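PDB 5JKQ: PfVFT1 from Plasmodium falciparum, which is of uncertain function but has the bi-lobed Venus flytrap architecture of solute-binding proteins, and so probably binds a small ligand between its lobes. Local coordinates for residues Glu212-Ala217 against Val252-Pro257; Lys231-Tyr236 against Ser240-Ser245. The protein carries 3 engineered substitutions. All blocks are in the same frame, centred on the assembly; numbering follows the deposited sequence.

In the fold
Both interactions lie on the same side of the chain's centre, with their own centres about 12 Å apart, and both belong to the part of the fold built around the mixed sheet. In chain order, helix 212-222 opens interaction 1; residues 231-236, which lead into helix 236-244, and residues 240-245 then make interaction 2; and strand 250-253 returns to finish interaction 1. The longer-range contact therefore brackets the local one. They also touch directly: I253, I256 and P257 of interaction 1 pack on Y236 of interaction 2, with P257 CD 3.5 Å from Y236 CG. The two contacts thus meet at Y236, in the part of this bi-lobed protein that holds the mixed sheet.

Interaction 1 of 2, residues Glu212-Ala217 against Val252-Pro257; sequences EANCNA and VISGIP
The carboxamide of N214 reaches from helix 212-222 to S254, just past the end of strand 250-253, and its ND2 donates a hydrogen bond to S254 OG at 3.2 Å. N214 CG stands anti to the carbonyl carbon and beside the backbone N (chi1 -74°), which sends the amide off the helix toward the strand. The bond is nearly straight, with an N-H...O angle of 164°, and the hydroxyl lies only 7° out of the amide plane, so a hydrogen of the NH2 group points almost directly at it. The same nitrogen is hydrogen-bonded to OD1 of N179, a second partner that further limits rotation of the amide. Nearer the helix the contact is van der Waals: a V252 methyl, CG1, meets N214 CB at 3.6 Å and lies against the backbone O of N214 at 3.4 Å. N214 CG and OD1 both run alongside the V252 carbonyl, CG 3.7 Å from V252 O, and OD1 lies 3.9 Å from I253 CA. The two backbones come close here, N214 CA and V252 CA being 5.7 Å apart. C215 is tied to C209 of strand 206-209 by a disulfide. Strands 206-209 and 227-229, parallel neighbours joined through helix 212-222, form a beta-alpha-beta unit; strand 250-253 runs between 206-209 and its antiparallel neighbour 175-184, and the helix packs against it through N214.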
loop_
_atom_site.group_PDB
_atom_site.type_symbol
_atom_site.label_atom_id
_atom_site.label_comp_id
_atom_site.label_asym_id
_atom_site.label_seq_id
_atom_site.Cartn_x
_atom_site.Cartn_y
_atom_site.Cartn_z
ATOM N N GLU A 212 -7.764 -6.440 9.019
ATOM C CA GLU A 212 -7.762 -7.665 8.229
ATOM C C GLU A 212 -6.375 -7.923 7.650
ATOM O O GLU A 212 -5.929 -9.069 7.566
ATOM C CB GLU A 212 -8.798 -7.578 7.106
ATOM C CG GLU A 212 -8.938 -8.855 6.290
ATOM C CD GLU A 212 -10.036 -8.763 5.245
ATOM O OE1 GLU A 212 -10.432 -7.633 4.889
ATOM O OE2 GLU A 212 -10.507 -9.823 4.782
ATOM N N ALA A 213 -5.694 -6.850 7.257
ATOM C CA ALA A 213 -4.371 -6.959 6.655
ATOM C C ALA A 213 -3.354 -7.523 7.643
ATOM O O ALA A 213 -2.425 -8.226 7.247
ATOM C CB ALA A 213 -3.912 -5.604 6.144
ATOM N N ASN A 214 -3.525 -7.208 8.926
ATOM C CA ASN A 214 -2.648 -7.743 9.964
ATOM C C ASN A 214 -2.731 -9.266 10.021
ATOM O O ASN A 214 -1.709 -9.953 10.015
ATOM C CB ASN A 214 -2.997 -7.163 11.341
ATOM C CG ASN A 214 -2.554 -5.714 11.515
ATOM O OD1 ASN A 214 -3.289 -4.903 12.080
ATOM N ND2 ASN A 214 -1.351 -5.385 11.050
ATOM N N CYS A 215 -3.952 -9.790 10.082
ATOM C CA CYS A 215 -4.163 -11.232 10.137
ATOM C C CYS A 215 -3.726 -11.922 8.849
ATOM O O CYS A 215 -3.244 -13.055 8.881
ATOM C CB CYS A 215 -5.633 -11.548 10.423
ATOM S SG CYS A 215 -6.043 -11.598 12.184
ATOM N N ASN A 216 -3.890 -11.242 7.721
ATOM C CA ASN A 216 -3.510 -11.808 6.431
ATOM C C ASN A 216 -2.008 -12.049 6.327
ATOM O O ASN A 216 -1.572 -13.052 5.763
ATOM C CB ASN A 216 -3.968 -10.893 5.291
ATOM C CG ASN A 216 -5.331 -11.280 4.741
ATOM O OD1 ASN A 216 -5.639 -12.462 4.584
ATOM N ND2 ASN A 216 -6.154 -10.281 4.443
ATOM N N ALA A 217 -1.221 -11.129 6.875
ATOM C CA ALA A 217 0.231 -11.253 6.838
ATOM C C ALA A 217 0.691 -12.515 7.565
ATOM O O ALA A 217 1.704 -13.111 7.201
ATOM C CB ALA A 217 0.883 -10.021 7.446
ATOM N N VAL A 252 -1.647 -9.036 16.566
ATOM C CA VAL A 252 -0.963 -8.520 15.386
ATOM C C VAL A 252 -1.367 -7.070 15.159
ATOM O O VAL A 252 -2.555 -6.751 15.087
ATOM C CB VAL A 252 -1.288 -9.341 14.124
ATOM C CG1 VAL A 252 -0.361 -8.943 12.983
ATOM C CG2 VAL A 252 -1.170 -10.834 14.407
ATOM N N ILE A 253 -0.374 -6.196 15.039
ATOM C CA ILE A 253 -0.634 -4.769 14.927
ATOM C C ILE A 253 0.551 -4.054 14.280
ATOM O O ILE A 253 1.698 -4.474 14.430
ATOM C CB ILE A 253 -0.949 -4.166 16.319
ATOM C CG1 ILE A 253 -1.550 -2.768 16.177
ATOM C CG2 ILE A 253 0.297 -4.166 17.216
ATOM C CD1 ILE A 253 -2.381 -2.353 17.371
ATOM N N SER A 254 0.266 -2.979 13.552
ATOM C CA SER A 254 1.290 -2.272 12.787
ATOM C C SER A 254 2.056 -1.243 13.617
ATOM O O SER A 254 3.127 -0.792 13.211
ATOM C CB SER A 254 0.654 -1.579 11.580
ATOM O OG SER A 254 -0.085 -2.500 10.798
ATOM N N GLY A 255 1.510 -0.870 14.771
ATOM C CA GLY A 255 2.136 0.137 15.610
ATOM C C GLY A 255 1.825 0.003 17.088
ATOM O O GLY A 255 0.851 -0.643 17.476
ATOM N N ILE A 256 2.667 0.631 17.906
ATOM C CA ILE A 256 2.539 0.595 19.359
ATOM C C ILE A 256 2.485 2.026 19.908
ATOM O O ILE A 256 3.520 2.680 20.032
ATOM C CB ILE A 256 3.720 -0.167 20.009
ATOM C CG1 ILE A 256 3.828 -1.586 19.436
ATOM C CG2 ILE A 256 3.577 -0.207 21.527
ATOM C CD1 ILE A 256 2.627 -2.484 19.721
ATOM N N PRO A 257 1.275 2.522 20.225
ATOM C CA PRO A 257 1.116 3.866 20.798
ATOM C C PRO A 257 1.848 4.051 22.130
ATOM O O PRO A 257 2.491 5.083 22.332
ATOM C CB PRO A 257 -0.398 3.987 21.001
ATOM C CG PRO A 257 -0.992 3.016 20.063
ATOM C CD PRO A 257 -0.028 1.877 19.987
#

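Interaction 2 of 2, residues Lys231-Tyr236 against Ser240-Ser245; sequences KSFSSY and SKSVLS
The backbone O of Y236 is gripped twice by S240, through its main-chain N and through its hydroxyl. S240 N donates at 2.8 Å with an N-H...O angle of 156°, the i to i+4 bond of the first helical turn. S240 OG donates to the same oxygen, also at 2.8 Å, but from the opposite face of the carbonyl plane and 40° out of it. The hydroxyl can bend back in this way because OG is anti to the carbonyl carbon and beside its own backbone N (chi1 -65°), leaving it close to the preceding turn. There it also sits over one face of the Y236 ring, 3.3 Å above the plane and displaced toward the rim, with CE1 its nearest ring atom. The Y236 ring itself meets F258 edge-to-face and packs on M182 of strand 175-184.

A second contact lies farther along the helix. F233, in the loop before it, brings CE1 to 3.4 Å from S242 CB. The hydroxyl of S242 takes part too, with F233 CZ 3.7 Å from OG. That hydroxyl is hydrogen-bonded to S247 OG, and H248 meets the F233 ring edge-to-face, so loop, helix and the segment following it converge on this phenylalanine.

S235 supplies the N-cap, its OG accepting from D238 N, and Y236 begins the helix directly after it. Taken together, these bonds describe a helix N-terminus: a capping serine, then a first turn whose carbonyl is shared between an i+4 amide and an i+4 serine hydroxyl, a bifurcated arrangement characteristic of serines in alpha-helices.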
loop_
_atom_site.group_PDB
_atom_site.type_symbol
_atom_site.label_atom_id
_atom_site.label_comp_id
_atom_site.label_asym_id
_atom_site.label_seq_id
_atom_site.Cartn_x
_atom_site.Cartn_y
_atom_site.Cartn_z
ATOM N N LYS A 231 -12.278 -8.548 13.426
ATOM C CA LYS A 231 -13.501 -7.761 13.495
ATOM C C LYS A 231 -13.792 -7.279 14.916
ATOM O O LYS A 231 -14.435 -6.247 15.107
ATOM C CB LYS A 231 -14.678 -8.583 12.965
ATOM C CG LYS A 231 -14.647 -8.789 11.459
ATOM C CD LYS A 231 -15.640 -9.849 11.008
ATOM C CE LYS A 231 -15.577 -10.054 9.501
ATOM N NZ LYS A 231 -16.597 -11.024 9.014
ATOM N N SER A 232 -13.302 -8.014 15.907
ATOM C CA SER A 232 -13.638 -7.738 17.301
ATOM C C SER A 232 -12.819 -6.608 17.925
ATOM O O SER A 232 -13.065 -6.235 19.073
ATOM C CB SER A 232 -13.457 -9.006 18.139
ATOM O OG SER A 232 -14.329 -10.036 17.704
ATOM N N PHE A 233 -11.863 -6.061 17.177
ATOM C CA PHE A 233 -10.922 -5.080 17.725
ATOM C C PHE A 233 -10.882 -3.795 16.905
ATOM O O PHE A 233 -10.659 -3.825 15.694
ATOM C CB PHE A 233 -9.525 -5.693 17.808
ATOM C CG PHE A 233 -9.511 -7.058 18.432
ATOM C CD1 PHE A 233 -9.527 -7.204 19.808
ATOM C CD2 PHE A 233 -9.499 -8.196 17.642
ATOM C CE1 PHE A 233 -9.523 -8.460 20.385
ATOM C CE2 PHE A 233 -9.494 -9.454 18.214
ATOM C CZ PHE A 233 -9.506 -9.586 19.587
ATOM N N SER A 234 -11.093 -2.671 17.585
ATOM C CA SER A 234 -11.151 -1.361 16.941
ATOM C C SER A 234 -10.054 -0.419 17.439
ATOM O O SER A 234 -9.954 0.720 16.979
ATOM C CB SER A 234 -12.521 -0.721 17.181
ATOM O OG SER A 234 -13.565 -1.573 16.742
ATOM N N SER A 235 -9.238 -0.886 18.379
ATOM C CA SER A 235 -8.171 -0.055 18.923
ATOM C C SER A 235 -7.062 -0.889 19.548
ATOM O O SER A 235 -7.236 -2.075 19.828
ATOM C CB SER A 235 -8.733 0.916 19.965
ATOM O OG SER A 235 -9.191 0.226 21.114
ATOM N N TYR A 236 -5.918 -0.247 19.757
ATOM C CA TYR A 236 -4.775 -0.879 20.395
ATOM C C TYR A 236 -5.138 -1.384 21.788
ATOM O O TYR A 236 -4.741 -2.480 22.182
ATOM C CB TYR A 236 -3.615 0.113 20.463
ATOM C CG TYR A 236 -2.431 -0.337 21.285
ATOM C CD1 TYR A 236 -1.644 -1.406 20.883
ATOM C CD2 TYR A 236 -2.082 0.330 22.451
ATOM C CE1 TYR A 236 -0.552 -1.811 21.626
ATOM C CE2 TYR A 236 -0.989 -0.065 23.201
ATOM C CZ TYR A 236 -0.228 -1.137 22.784
ATOM O OH TYR A 236 0.860 -1.535 23.525
ATOM N N SER A 240 -4.971 -5.161 22.887
ATOM C CA SER A 240 -4.064 -5.480 23.984
ATOM C C SER A 240 -4.774 -6.187 25.133
ATOM O O SER A 240 -4.229 -7.116 25.730
ATOM C CB SER A 240 -3.391 -4.210 24.502
ATOM O OG SER A 240 -2.561 -3.632 23.510
ATOM N N LYS A 241 -5.985 -5.735 25.442
ATOM C CA LYS A 241 -6.793 -6.341 26.493
ATOM C C LYS A 241 -6.969 -7.838 26.239
ATOM O O LYS A 241 -6.923 -8.646 27.165
ATOM C CB LYS A 241 -8.154 -5.644 26.573
ATOM C CG LYS A 241 -9.011 -6.045 27.763
ATOM C CD LYS A 241 -9.483 -4.816 28.533
ATOM C CE LYS A 241 -10.466 -5.174 29.642
ATOM N NZ LYS A 241 -11.839 -5.436 29.118
ATOM N N SER A 242 -7.142 -8.196 24.971
ATOM C CA SER A 242 -7.395 -9.579 24.583
ATOM C C SER A 242 -6.164 -10.466 24.764
ATOM O O SER A 242 -6.281 -11.621 25.174
ATOM C CB SER A 242 -7.865 -9.635 23.129
ATOM O OG SER A 242 -8.124 -10.966 22.725
ATOM N N VAL A 243 -4.989 -9.931 24.448
ATOM C CA VAL A 243 -3.744 -10.667 24.641
ATOM C C VAL A 243 -3.450 -10.836 26.130
ATOM O O VAL A 243 -3.012 -11.901 26.565
ATOM C CB VAL A 243 -2.558 -9.958 23.950
ATOM C CG1 VAL A 243 -1.224 -10.610 24.322
ATOM C CG2 VAL A 243 -2.750 -9.970 22.443
ATOM N N LEU A 244 -3.690 -9.782 26.904
ATOM C CA LEU A 244 -3.443 -9.811 28.342
ATOM C C LEU A 244 -4.440 -10.721 29.054
ATOM O O LEU A 244 -4.090 -11.396 30.022
ATOM C CB LEU A 244 -3.512 -8.397 28.926
ATOM C CG LEU A 244 -2.400 -7.443 28.482
ATOM C CD1 LEU A 244 -2.732 -6.014 28.870
ATOM C CD2 LEU A 244 -1.065 -7.854 29.079
ATOM N N SER A 245 -5.678 -10.743 28.566
ATOM C CA SER A 245 -6.710 -11.609 29.130
ATOM C C SER A 245 -6.467 -13.070 28.764
ATOM O O SER A 245 -7.188 -13.958 29.220
ATOM C CB SER A 245 -8.096 -11.185 28.644
ATOM O OG SER A 245 -8.278 -11.530 27.282
#